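Local coordinates for protein OXA-46 oxacillinase (Pseudomonas aeruginosa, PDB 3IF6) that probably hydrolyses the ring of beta-lactam antibiotics to give substituted beta-amino acids, acting as a class D serine beta-lactamase, at residues K75-L80 with I172-K177; K177-Q182 with P230-L235; I206-T211 with V221-W226. One frame throughout, in Å; residues are numbered along the deposited sequence.

Contact 1 of 3, residues K75-L80 with I172-K177; sequences KIPHTL and ILFLRK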
loop_
_atom_site.group_PDB
_atom_site.type_symbol
_atom_site.label_atom_id
_atom_site.label_comp_id
_atom_site.label_asym_id
_atom_site.label_seq_id
_atom_site.Cartn_x
_atom_site.Cartn_y
_atom_site.Cartn_z
ATOM N N LYS B 75 6.694 1.238 -15.739
ATOM C CA LYS B 75 7.098 0.260 -14.692
ATOM C C LYS B 75 5.857 -0.392 -14.115
ATOM O O LYS B 75 5.891 -1.557 -13.708
ATOM C CB LYS B 75 7.925 0.904 -13.577
ATOM C CG LYS B 75 9.381 1.224 -13.939
ATOM C CD LYS B 75 10.054 1.939 -12.762
ATOM C CE LYS B 75 11.560 2.001 -12.911
ATOM N NZ LYS B 75 12.161 2.738 -11.765
ATOM N N ILE B 76 4.742 0.336 -14.119
ATOM C CA ILE B 76 3.430 -0.277 -13.743
ATOM C C ILE B 76 3.005 -1.480 -14.638
ATOM O O ILE B 76 2.969 -2.621 -14.160
ATOM C CB ILE B 76 2.327 0.795 -13.624
ATOM C CG1 ILE B 76 2.815 1.892 -12.664
ATOM C CG2 ILE B 76 1.023 0.168 -13.159
ATOM C CD1 ILE B 76 2.038 3.179 -12.707
ATOM N N PRO B 77 2.684 -1.247 -15.934
ATOM C CA PRO B 77 2.404 -2.454 -16.755
ATOM C C PRO B 77 3.605 -3.423 -16.839
ATOM O O PRO B 77 3.421 -4.664 -16.804
ATOM C CB PRO B 77 2.088 -1.880 -18.148
ATOM C CG PRO B 77 2.644 -0.443 -18.146
ATOM C CD PRO B 77 2.546 0.015 -16.710
ATOM N N HIS B 78 4.820 -2.875 -16.910
ATOM C CA HIS B 78 5.994 -3.711 -17.065
ATOM C C HIS B 78 6.141 -4.758 -15.963
ATOM O O HIS B 78 6.576 -5.877 -16.249
ATOM C CB HIS B 78 7.298 -2.908 -17.199
ATOM C CG HIS B 78 8.308 -3.575 -18.083
ATOM N ND1 HIS B 78 9.477 -2.964 -18.480
ATOM C CD2 HIS B 78 8.289 -4.790 -18.703
ATOM C CE1 HIS B 78 10.149 -3.782 -19.281
ATOM N NE2 HIS B 78 9.453 -4.899 -19.429
ATOM N N THR B 79 5.779 -4.397 -14.729
ATOM C CA THR B 79 5.946 -5.278 -13.579
ATOM C C THR B 79 4.936 -6.443 -13.631
ATOM O O THR B 79 5.289 -7.610 -13.383
ATOM C CB THR B 79 5.916 -4.482 -12.238
ATOM O OG1 THR B 79 6.970 -3.516 -12.253
ATOM C CG2 THR B 79 6.134 -5.390 -11.041
ATOM N N LEU B 80 3.697 -6.117 -13.989
ATOM C CA LEU B 80 2.687 -7.114 -14.381
ATOM C C LEU B 80 3.192 -8.080 -15.487
ATOM O O LEU B 80 3.072 -9.299 -15.328
ATOM C CB LEU B 80 1.394 -6.412 -14.813
ATOM C CG LEU B 80 0.707 -5.495 -13.779
ATOM C CD1 LEU B 80 -0.279 -4.540 -14.448
ATOM C CD2 LEU B 80 0.006 -6.270 -12.675
ATOM N N ILE B 172 -5.201 7.323 -17.683
ATOM C CA ILE B 172 -6.355 7.227 -16.785
ATOM C C ILE B 172 -7.143 5.916 -16.940
ATOM O O ILE B 172 -7.480 5.279 -15.945
ATOM C CB ILE B 172 -7.288 8.438 -16.928
ATOM C CG1 ILE B 172 -6.511 9.736 -16.640
ATOM C CG2 ILE B 172 -8.559 8.251 -16.031
ATOM C CD1 ILE B 172 -6.440 10.136 -15.199
ATOM N N LEU B 173 -7.420 5.548 -18.191
ATOM C CA LEU B 173 -8.073 4.297 -18.554
ATOM C C LEU B 173 -7.331 3.096 -17.970
ATOM O O LEU B 173 -7.932 2.318 -17.235
ATOM C CB LEU B 173 -8.171 4.124 -20.090
ATOM C CG LEU B 173 -8.924 5.120 -20.987
ATOM C CD1 LEU B 173 -8.786 4.711 -22.453
ATOM C CD2 LEU B 173 -10.392 5.278 -20.603
ATOM N N PHE B 174 -6.045 2.945 -18.326
ATOM C CA PHE B 174 -5.201 1.835 -17.846
ATOM C C PHE B 174 -5.223 1.713 -16.331
ATOM O O PHE B 174 -5.364 0.620 -15.804
ATOM C CB PHE B 174 -3.747 1.954 -18.337
ATOM C CG PHE B 174 -2.812 0.961 -17.683
ATOM C CD1 PHE B 174 -2.762 -0.372 -18.120
ATOM C CD2 PHE B 174 -2.001 1.351 -16.605
ATOM C CE1 PHE B 174 -1.912 -1.302 -17.497
ATOM C CE2 PHE B 174 -1.151 0.436 -15.979
ATOM C CZ PHE B 174 -1.104 -0.897 -16.422
ATOM N N LEU B 175 -5.111 2.841 -15.641
ATOM C CA LEU B 175 -5.020 2.865 -14.190
ATOM C C LEU B 175 -6.323 2.483 -13.558
ATOM O O LEU B 175 -6.322 1.782 -12.541
ATOM C CB LEU B 175 -4.607 4.240 -13.674
ATOM C CG LEU B 175 -3.230 4.800 -13.976
ATOM C CD1 LEU B 175 -3.247 6.291 -13.699
ATOM C CD2 LEU B 175 -2.165 4.093 -13.153
ATOM N N ARG B 176 -7.431 2.973 -14.127
ATOM C CA ARG B 176 -8.773 2.612 -13.648
ATOM C C ARG B 176 -9.053 1.098 -13.734
ATOM O O ARG B 176 -9.619 0.518 -12.807
ATOM C CB ARG B 176 -9.875 3.437 -14.318
ATOM C CG ARG B 176 -11.240 3.272 -13.590
ATOM C CD ARG B 176 -12.399 4.034 -14.247
ATOM N NE ARG B 176 -11.975 5.377 -14.676
ATOM C CZ ARG B 176 -12.811 6.355 -15.001
ATOM N NH1 ARG B 176 -14.134 6.155 -14.912
ATOM N NH2 ARG B 176 -12.333 7.535 -15.388
ATOM N N LYS B 177 -8.633 0.471 -14.830
ATOM C CA LYS B 177 -8.673 -0.991 -14.941
ATOM C C LYS B 177 -7.893 -1.639 -13.794
ATOM O O LYS B 177 -8.409 -2.528 -13.127
ATOM C CB LYS B 177 -8.114 -1.489 -16.289
ATOM C CG LYS B 177 -8.865 -1.033 -17.563
ATOM C CD LYS B 177 -7.870 -0.919 -18.706
ATOM C CE LYS B 177 -8.493 -1.053 -20.087
ATOM N NZ LYS B 177 -7.450 -1.469 -21.098
#

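Contact 2 of 3, residues K177-Q182 with P230-L235; sequences KLYRNQ and PVFFAL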
loop_
_atom_site.group_PDB
_atom_site.type_symbol
_atom_site.label_atom_id
_atom_site.label_comp_id
_atom_site.label_asym_id
_atom_site.label_seq_id
_atom_site.Cartn_x
_atom_site.Cartn_y
_atom_site.Cartn_z
ATOM N N LYS B 177 -8.633 0.471 -14.830
ATOM C CA LYS B 177 -8.673 -0.991 -14.941
ATOM C C LYS B 177 -7.893 -1.639 -13.794
ATOM O O LYS B 177 -8.409 -2.528 -13.127
ATOM C CB LYS B 177 -8.114 -1.489 -16.289
ATOM C CG LYS B 177 -8.865 -1.033 -17.563
ATOM C CD LYS B 177 -7.870 -0.919 -18.706
ATOM C CE LYS B 177 -8.493 -1.053 -20.087
ATOM N NZ LYS B 177 -7.450 -1.469 -21.098
ATOM N N LEU B 178 -6.667 -1.173 -13.569
ATOM C CA LEU B 178 -5.767 -1.719 -12.558
ATOM C C LEU B 178 -6.379 -1.656 -11.168
ATOM O O LEU B 178 -6.428 -2.667 -10.461
ATOM C CB LEU B 178 -4.413 -0.994 -12.588
ATOM C CG LEU B 178 -3.336 -1.388 -11.563
ATOM C CD1 LEU B 178 -3.048 -2.901 -11.514
ATOM C CD2 LEU B 178 -2.058 -0.611 -11.799
ATOM N N TYR B 179 -6.857 -0.473 -10.802
ATOM C CA TYR B 179 -7.615 -0.261 -9.588
ATOM C C TYR B 179 -8.783 -1.245 -9.363
ATOM O O TYR B 179 -9.028 -1.660 -8.222
ATOM C CB TYR B 179 -8.176 1.148 -9.609
ATOM C CG TYR B 179 -9.007 1.494 -8.415
ATOM C CD1 TYR B 179 -8.408 1.807 -7.191
ATOM C CD2 TYR B 179 -10.399 1.538 -8.498
ATOM C CE1 TYR B 179 -9.162 2.152 -6.089
ATOM C CE2 TYR B 179 -11.161 1.870 -7.387
ATOM C CZ TYR B 179 -10.531 2.175 -6.181
ATOM O OH TYR B 179 -11.277 2.524 -5.069
ATOM N N ARG B 180 -9.517 -1.583 -10.424
ATOM C CA ARG B 180 -10.714 -2.426 -10.297
ATOM C C ARG B 180 -10.428 -3.912 -10.540
ATOM O O ARG B 180 -11.362 -4.720 -10.655
ATOM C CB ARG B 180 -11.803 -1.963 -11.276
ATOM C CG ARG B 180 -12.556 -0.743 -10.856
ATOM C CD ARG B 180 -13.016 0.054 -12.082
ATOM N NE ARG B 180 -13.060 1.502 -11.825
ATOM C CZ ARG B 180 -13.372 2.074 -10.656
ATOM N NH1 ARG B 180 -13.717 1.329 -9.599
ATOM N NH2 ARG B 180 -13.355 3.402 -10.538
ATOM N N ASN B 181 -9.139 -4.244 -10.641
ATOM C CA ASN B 181 -8.633 -5.609 -10.841
ATOM C C ASN B 181 -9.048 -6.202 -12.181
ATOM O O ASN B 181 -8.935 -7.411 -12.403
ATOM C CB ASN B 181 -8.959 -6.512 -9.630
ATOM C CG ASN B 181 -8.464 -5.907 -8.323
ATOM O OD1 ASN B 181 -7.248 -5.696 -8.153
ATOM N ND2 ASN B 181 -9.396 -5.571 -7.418
ATOM N N GLN B 182 -9.445 -5.300 -13.081
ATOM C CA GLN B 182 -9.966 -5.632 -14.402
ATOM C C GLN B 182 -8.931 -6.051 -15.450
ATOM O O GLN B 182 -9.315 -6.499 -16.525
ATOM C CB GLN B 182 -10.754 -4.454 -14.976
ATOM C CG GLN B 182 -11.954 -3.979 -14.154
ATOM C CD GLN B 182 -12.766 -2.880 -14.879
ATOM O OE1 GLN B 182 -12.217 -2.018 -15.597
ATOM N NE2 GLN B 182 -14.084 -2.919 -14.695
ATOM N N PRO B 230 -11.832 6.654 -5.490
ATOM C CA PRO B 230 -10.564 7.142 -6.015
ATOM C C PRO B 230 -10.663 8.477 -6.759
ATOM O O PRO B 230 -11.718 8.805 -7.344
ATOM C CB PRO B 230 -10.137 6.032 -6.975
ATOM C CG PRO B 230 -11.448 5.457 -7.450
ATOM C CD PRO B 230 -12.497 5.715 -6.411
ATOM N N VAL B 231 -9.562 9.234 -6.713
ATOM C CA VAL B 231 -9.311 10.327 -7.647
ATOM C C VAL B 231 -8.085 9.941 -8.489
ATOM O O VAL B 231 -6.963 9.947 -8.001
ATOM C CB VAL B 231 -9.127 11.682 -6.904
ATOM C CG1 VAL B 231 -9.001 12.832 -7.872
ATOM C CG2 VAL B 231 -10.307 11.935 -6.005
ATOM N N PHE B 232 -8.304 9.529 -9.732
ATOM C CA PHE B 232 -7.193 9.292 -10.666
ATOM C C PHE B 232 -6.609 10.617 -11.133
ATOM O O PHE B 232 -7.290 11.649 -11.052
ATOM C CB PHE B 232 -7.638 8.407 -11.833
ATOM C CG PHE B 232 -8.157 7.058 -11.388
ATOM C CD1 PHE B 232 -9.481 6.907 -10.954
ATOM C CD2 PHE B 232 -7.315 5.938 -11.363
ATOM C CE1 PHE B 232 -9.962 5.657 -10.530
ATOM C CE2 PHE B 232 -7.787 4.708 -10.950
ATOM C CZ PHE B 232 -9.126 4.572 -10.529
ATOM N N PHE B 233 -5.337 10.596 -11.551
ATOM C CA PHE B 233 -4.655 11.770 -12.135
ATOM C C PHE B 233 -3.605 11.325 -13.131
ATOM O O PHE B 233 -3.097 10.219 -13.054
ATOM C CB PHE B 233 -4.073 12.747 -11.094
ATOM C CG PHE B 233 -3.044 12.134 -10.175
ATOM C CD1 PHE B 233 -1.695 12.155 -10.510
ATOM C CD2 PHE B 233 -3.437 11.525 -8.951
ATOM C CE1 PHE B 233 -0.726 11.571 -9.649
ATOM C CE2 PHE B 233 -2.489 10.943 -8.091
ATOM C CZ PHE B 233 -1.134 10.963 -8.443
ATOM N N ALA B 234 -3.359 12.170 -14.119
ATOM C CA ALA B 234 -2.366 11.950 -15.125
ATOM C C ALA B 234 -2.021 13.325 -15.676
ATOM O O ALA B 234 -2.833 13.959 -16.369
ATOM C CB ALA B 234 -2.884 11.061 -16.197
ATOM N N LEU B 235 -0.828 13.783 -15.308
ATOM C CA LEU B 235 -0.276 15.062 -15.702
ATOM C C LEU B 235 0.937 14.785 -16.571
ATOM O O LEU B 235 1.632 13.800 -16.344
ATOM C CB LEU B 235 0.100 15.924 -14.467
ATOM C CG LEU B 235 1.124 17.081 -14.642
ATOM C CD1 LEU B 235 0.842 18.320 -13.788
ATOM C CD2 LEU B 235 2.600 16.642 -14.487
#

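Contact 3 of 3, residues I206-T211 with V221-W226; sequences ILRAKT and VGWIEW. With EDO (1,2-ethanediol), chain J.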
loop_
_atom_site.group_PDB
_atom_site.type_symbol
_atom_site.label_atom_id
_atom_site.label_comp_id
_atom_site.label_asym_id
_atom_site.label_seq_id
_atom_site.Cartn_x
_atom_site.Cartn_y
_atom_site.Cartn_z
ATOM N N ILE B 206 -4.892 6.659 0.599
ATOM C CA ILE B 206 -3.670 6.078 0.038
ATOM C C ILE B 206 -3.322 6.639 -1.329
ATOM O O ILE B 206 -4.089 6.464 -2.293
ATOM C CB ILE B 206 -3.719 4.531 0.025
ATOM C CG1 ILE B 206 -3.965 4.034 1.471
ATOM C CG2 ILE B 206 -2.439 4.000 -0.529
ATOM C CD1 ILE B 206 -4.626 2.703 1.588
ATOM N N LEU B 207 -2.158 7.303 -1.387
ATOM C CA LEU B 207 -1.543 7.817 -2.627
ATOM C C LEU B 207 -0.678 6.778 -3.358
ATOM O O LEU B 207 0.343 6.349 -2.838
ATOM C CB LEU B 207 -0.725 9.079 -2.349
ATOM C CG LEU B 207 -0.020 9.699 -3.582
ATOM C CD1 LEU B 207 -0.971 10.022 -4.790
ATOM C CD2 LEU B 207 0.796 10.917 -3.202
ATOM N N ARG B 208 -1.120 6.381 -4.552
ATOM C CA ARG B 208 -0.438 5.401 -5.431
ATOM C C ARG B 208 -0.066 6.035 -6.796
ATOM O O ARG B 208 -0.945 6.249 -7.622
ATOM C CB ARG B 208 -1.321 4.168 -5.685
ATOM C CG ARG B 208 -1.858 3.470 -4.436
ATOM C CD ARG B 208 -2.681 2.250 -4.821
ATOM N NE ARG B 208 -3.578 1.842 -3.747
ATOM C CZ ARG B 208 -3.337 0.889 -2.837
ATOM N NH1 ARG B 208 -2.199 0.192 -2.831
ATOM N NH2 ARG B 208 -4.253 0.640 -1.911
ATOM N N ALA B 209 1.234 6.292 -7.022
ATOM C CA ALA B 209 1.703 7.106 -8.131
ATOM C C ALA B 209 3.108 6.705 -8.589
ATOM O O ALA B 209 3.818 6.024 -7.854
ATOM C CB ALA B 209 1.680 8.596 -7.753
ATOM N N LYS B 210 3.463 7.130 -9.818
ATOM C CA LYS B 210 4.757 6.956 -10.450
ATOM C C LYS B 210 5.102 8.219 -11.274
ATOM O O LYS B 210 4.275 8.712 -12.060
ATOM C CB LYS B 210 4.720 5.739 -11.352
ATOM C CG LYS B 210 6.074 5.283 -11.883
ATOM C CD LYS B 210 6.972 4.823 -10.753
ATOM C CE LYS B 210 8.400 4.945 -11.157
ATOM N NZ LYS B 210 9.026 6.115 -10.564
ATOM N N THR B 211 6.299 8.768 -11.052
ATOM C CA THR B 211 6.773 9.922 -11.782
ATOM C C THR B 211 7.397 9.409 -13.074
ATOM O O THR B 211 7.776 8.234 -13.171
ATOM C CB THR B 211 7.776 10.794 -10.947
ATOM O OG1 THR B 211 8.857 9.983 -10.481
ATOM C CG2 THR B 211 7.105 11.440 -9.741
ATOM N N VAL B 221 1.684 10.216 -12.768
ATOM C CA VAL B 221 0.395 9.514 -12.940
ATOM C C VAL B 221 0.064 8.628 -11.747
ATOM O O VAL B 221 0.962 8.058 -11.127
ATOM C CB VAL B 221 0.360 8.646 -14.239
ATOM C CG1 VAL B 221 0.813 9.447 -15.452
ATOM C CG2 VAL B 221 1.210 7.319 -14.075
ATOM N N GLY B 222 -1.212 8.488 -11.439
ATOM C CA GLY B 222 -1.666 7.534 -10.425
ATOM C C GLY B 222 -3.043 7.886 -9.857
ATOM O O GLY B 222 -3.935 8.353 -10.594
ATOM N N TRP B 223 -3.217 7.642 -8.553
ATOM C CA TRP B 223 -4.430 8.059 -7.846
ATOM C C TRP B 223 -4.267 8.144 -6.337
ATOM O O TRP B 223 -3.358 7.568 -5.768
ATOM C CB TRP B 223 -5.618 7.153 -8.185
ATOM C CG TRP B 223 -5.560 5.742 -7.645
ATOM C CD1 TRP B 223 -6.021 5.308 -6.427
ATOM C CD2 TRP B 223 -5.037 4.581 -8.319
ATOM N NE1 TRP B 223 -5.810 3.962 -6.303
ATOM C CE2 TRP B 223 -5.212 3.487 -7.450
ATOM C CE3 TRP B 223 -4.443 4.368 -9.575
ATOM C CZ2 TRP B 223 -4.828 2.184 -7.795
ATOM C CZ3 TRP B 223 -4.063 3.089 -9.929
ATOM C CH2 TRP B 223 -4.250 2.002 -9.030
ATOM N N ILE B 224 -5.168 8.901 -5.726
ATOM C CA ILE B 224 -5.337 8.979 -4.294
ATOM C C ILE B 224 -6.725 8.395 -3.902
ATOM O O ILE B 224 -7.758 8.846 -4.397
ATOM C CB ILE B 224 -5.110 10.442 -3.790
ATOM C CG1 ILE B 224 -5.147 10.484 -2.260
ATOM C CG2 ILE B 224 -6.110 11.425 -4.436
ATOM C CD1 ILE B 224 -4.430 11.604 -1.680
ATOM N N GLU B 225 -6.726 7.344 -3.077
ATOM C CA GLU B 225 -7.948 6.740 -2.526
ATOM C C GLU B 225 -8.374 7.384 -1.196
ATOM O O GLU B 225 -7.549 7.647 -0.328
ATOM C CB GLU B 225 -7.784 5.241 -2.284
ATOM C CG GLU B 225 -6.802 4.520 -3.177
ATOM C CD GLU B 225 -6.743 3.043 -2.880
ATOM O OE1 GLU B 225 -7.047 2.643 -1.737
ATOM O OE2 GLU B 225 -6.400 2.268 -3.788
ATOM N N TRP B 226 -9.678 7.620 -1.067
ATOM C CA TRP B 226 -10.310 8.091 0.159
ATOM C C TRP B 226 -11.450 7.113 0.442
ATOM O O TRP B 226 -11.719 6.247 -0.396
ATOM C CB TRP B 226 -10.852 9.518 0.010
ATOM C CG TRP B 226 -9.856 10.570 -0.271
ATOM C CD1 TRP B 226 -9.430 10.973 -1.496
ATOM C CD2 TRP B 226 -9.182 11.398 0.680
ATOM N NE1 TRP B 226 -8.523 11.992 -1.371
ATOM C CE2 TRP B 226 -8.355 12.277 -0.043
ATOM C CE3 TRP B 226 -9.196 11.483 2.075
ATOM C CZ2 TRP B 226 -7.526 13.233 0.586
ATOM C CZ3 TRP B 226 -8.375 12.420 2.698
ATOM C CH2 TRP B 226 -7.550 13.280 1.953
HETATM C C1 EDO J . 7.218 4.288 -5.932
HETATM O O1 EDO J . 6.665 2.990 -5.764
HETATM C C2 EDO J . 6.484 4.944 -7.069
HETATM O O2 EDO J . 6.603 6.350 -6.810
#

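Contact 1 of 3, residues K75-L80 with I172-K177
Phe174 reaches across from helix 168-179 and pushes the tip of its ring against Ile76 and Pro77 of helix 75-84. The closest touch is Ile76 CG2 to Phe174 CE2 at 3.6 Å, with the methyl sitting at the ring edge, near its plane. Pro77 meets the same end of the ring obliquely: its CB and CD are each 3.8 Å from Phe174 CZ. Chi1 of Phe174 is 171°, which sets CG anti to the backbone N and sends the ring outward. That reach is needed, because the two short helical axes come no closer than 11.8 Å, crossing at 44°. Helix 75-84 begins at the Ser-X-X-Lys motif of serine beta-lactamases; its lysine is Lys75, and Ser72, the predicted acyl-ester nucleophile, lies four residues before Ile76. Lys75 takes no part here; its NZ hydrogen-bonds to Ala116 O and to a tartaric acid molecule, probably from the crystallisation liquor. Around the tight centre the packing slackens: Leu80 CD1 comes only to 4.2 Å from Phe174 CZ, while Ile76 CD1 and Leu175 CD2 stay 4.3 Å apart. No hydrogen bond crosses, and every touching residue is buried; Ile144 of helix 122-144 also packs on both Pro77 and Phe174, and Val193 of helix 187-196 on Ile76 and Leu80. The solvent side belongs to the other flank of helix 168-179, where Leu173 is exposed and the partly exposed Arg176 turns from helix 75-84 to a salt bridge with Glu49.

Contact 2 of 3, residues K177-Q182 with P230-L235
Tyr179 takes two partners from strand 229-238 on one face of its ring, Pro230 near the hydroxyl end and Phe232 near the CB end. The CG of Tyr179 is anti to the backbone N (chi1 179°), which carries the ring off the last turn of the helix toward the strand. Pro230 CG lies over that ring, 3.6 Å from Tyr179 CE2, and makes a CH-pi contact 4.0 Å from the Tyr179 centroid. Pro230 CD continues to the phenolic oxygen, 3.7 Å from Tyr179 OH. Phe232 arrives edge first. Its ring is almost perpendicular to that of Tyr179, with planes at 88° and centroids 5.5 Å apart, an offset edge-to-face pair. The tip atom Phe232 CZ stands 3.7 Å from Tyr179 CB, so the CB meets the phenyl at its edge while the phenyl meets the phenol over its face.

Arg180 follows a different path. Its chain bends at chi2 (149°) and chi3, folding the guanidinium back beside its neighbour, with Tyr179 CD2 over one of its faces. From there NH2 makes a looser approach to the strand, 4.1 Å from Phe232 CE1, and its polar partner is Glu49, in a salt bridge.

Helix 168-179 ends in a Schellman motif: Gln182 N bonds to Lys177 O, Asn181 N to Leu178 O, and Asn181, with positive phi, is the C-prime residue. The contact thus sets the C-terminal end of helix 168-179 against strand 229-238 of the main sheet, where Trp223 of the adjoining strand 217-226 joins Tyr179 and Phe232, Ala47 of strand 42-48 packs on Phe232, and helix 247-259 covers Val231 and Phe233.

Contact 3 of 3, residues I206-T211 with V221-W226
Arg208 and Trp223 face each other as a hydrogen-bonded pair of the antiparallel hairpin of strands 206-213 and 217-226. Lys210 and Thr211, the start of the Lys-Thr-Gly motif, lie on its first strand; both hydrogen-bond to a tartaric acid, and ethanediol O2 weakly to Ala209 O, both molecules probably from the crystallisation liquor. The nearest side-chain atoms of Lys210 and Ser72, the predicted nucleophile, are about 4 Å apart. Backbone bonds link the strands at Ile206-Glu225, Arg208-Trp223 and Lys210-Val221. Ala209 and Gly222 form a non-hydrogen-bonded pair with CA atoms 4.1 Å apart; a CB on Gly222 would hit Arg208 O and Ala209 CA, and its phi of 158° calls for glycine.

Apolar contact is modest: Arg208 CD lies 3.7 Å from Trp223 CZ2, and Leu207 CD1 comes loosely to Ile224 CB (4.3 Å) on the other face.

On the face of Arg208, Trp223 and Glu225, the guanidinium salt-bridges Glu225, its NH1 bonds to Lys194 O and NH2 pairs with an acidic side chain of a neighbouring subunit. Glu225 OE2 accepts from two donors: Arg208 NE at 2.9 Å, from above the carboxylate plane, and Trp223 NE1 at 3.1 Å, nearly straight (175°) onto the anti lone pair.

Overall arrangement
Going from the N terminus, helix 75-84 comes first, and contact 1 closes a loop of 91 residues when helix 168-179 packs against it. Contact 2 opens on that same helix, the two sharing Lys177, and closes 47 residues later on strand 229-238. Nested within this second loop is contact 3, a hairpin with only nine residues between its segments. Contacts 1 and 2 are in series, and no loops cross. Helix 168-179 bridges the helical part and the main sheet, while strands 206-213, 217-226 and 229-238 run as sheet neighbours. Contacts 1 and 3 touch near Ser72, the predicted nucleophile, where Lys75 and Ile76 pack on Lys210, and through Leu175, which lies on Gly222 and Trp223.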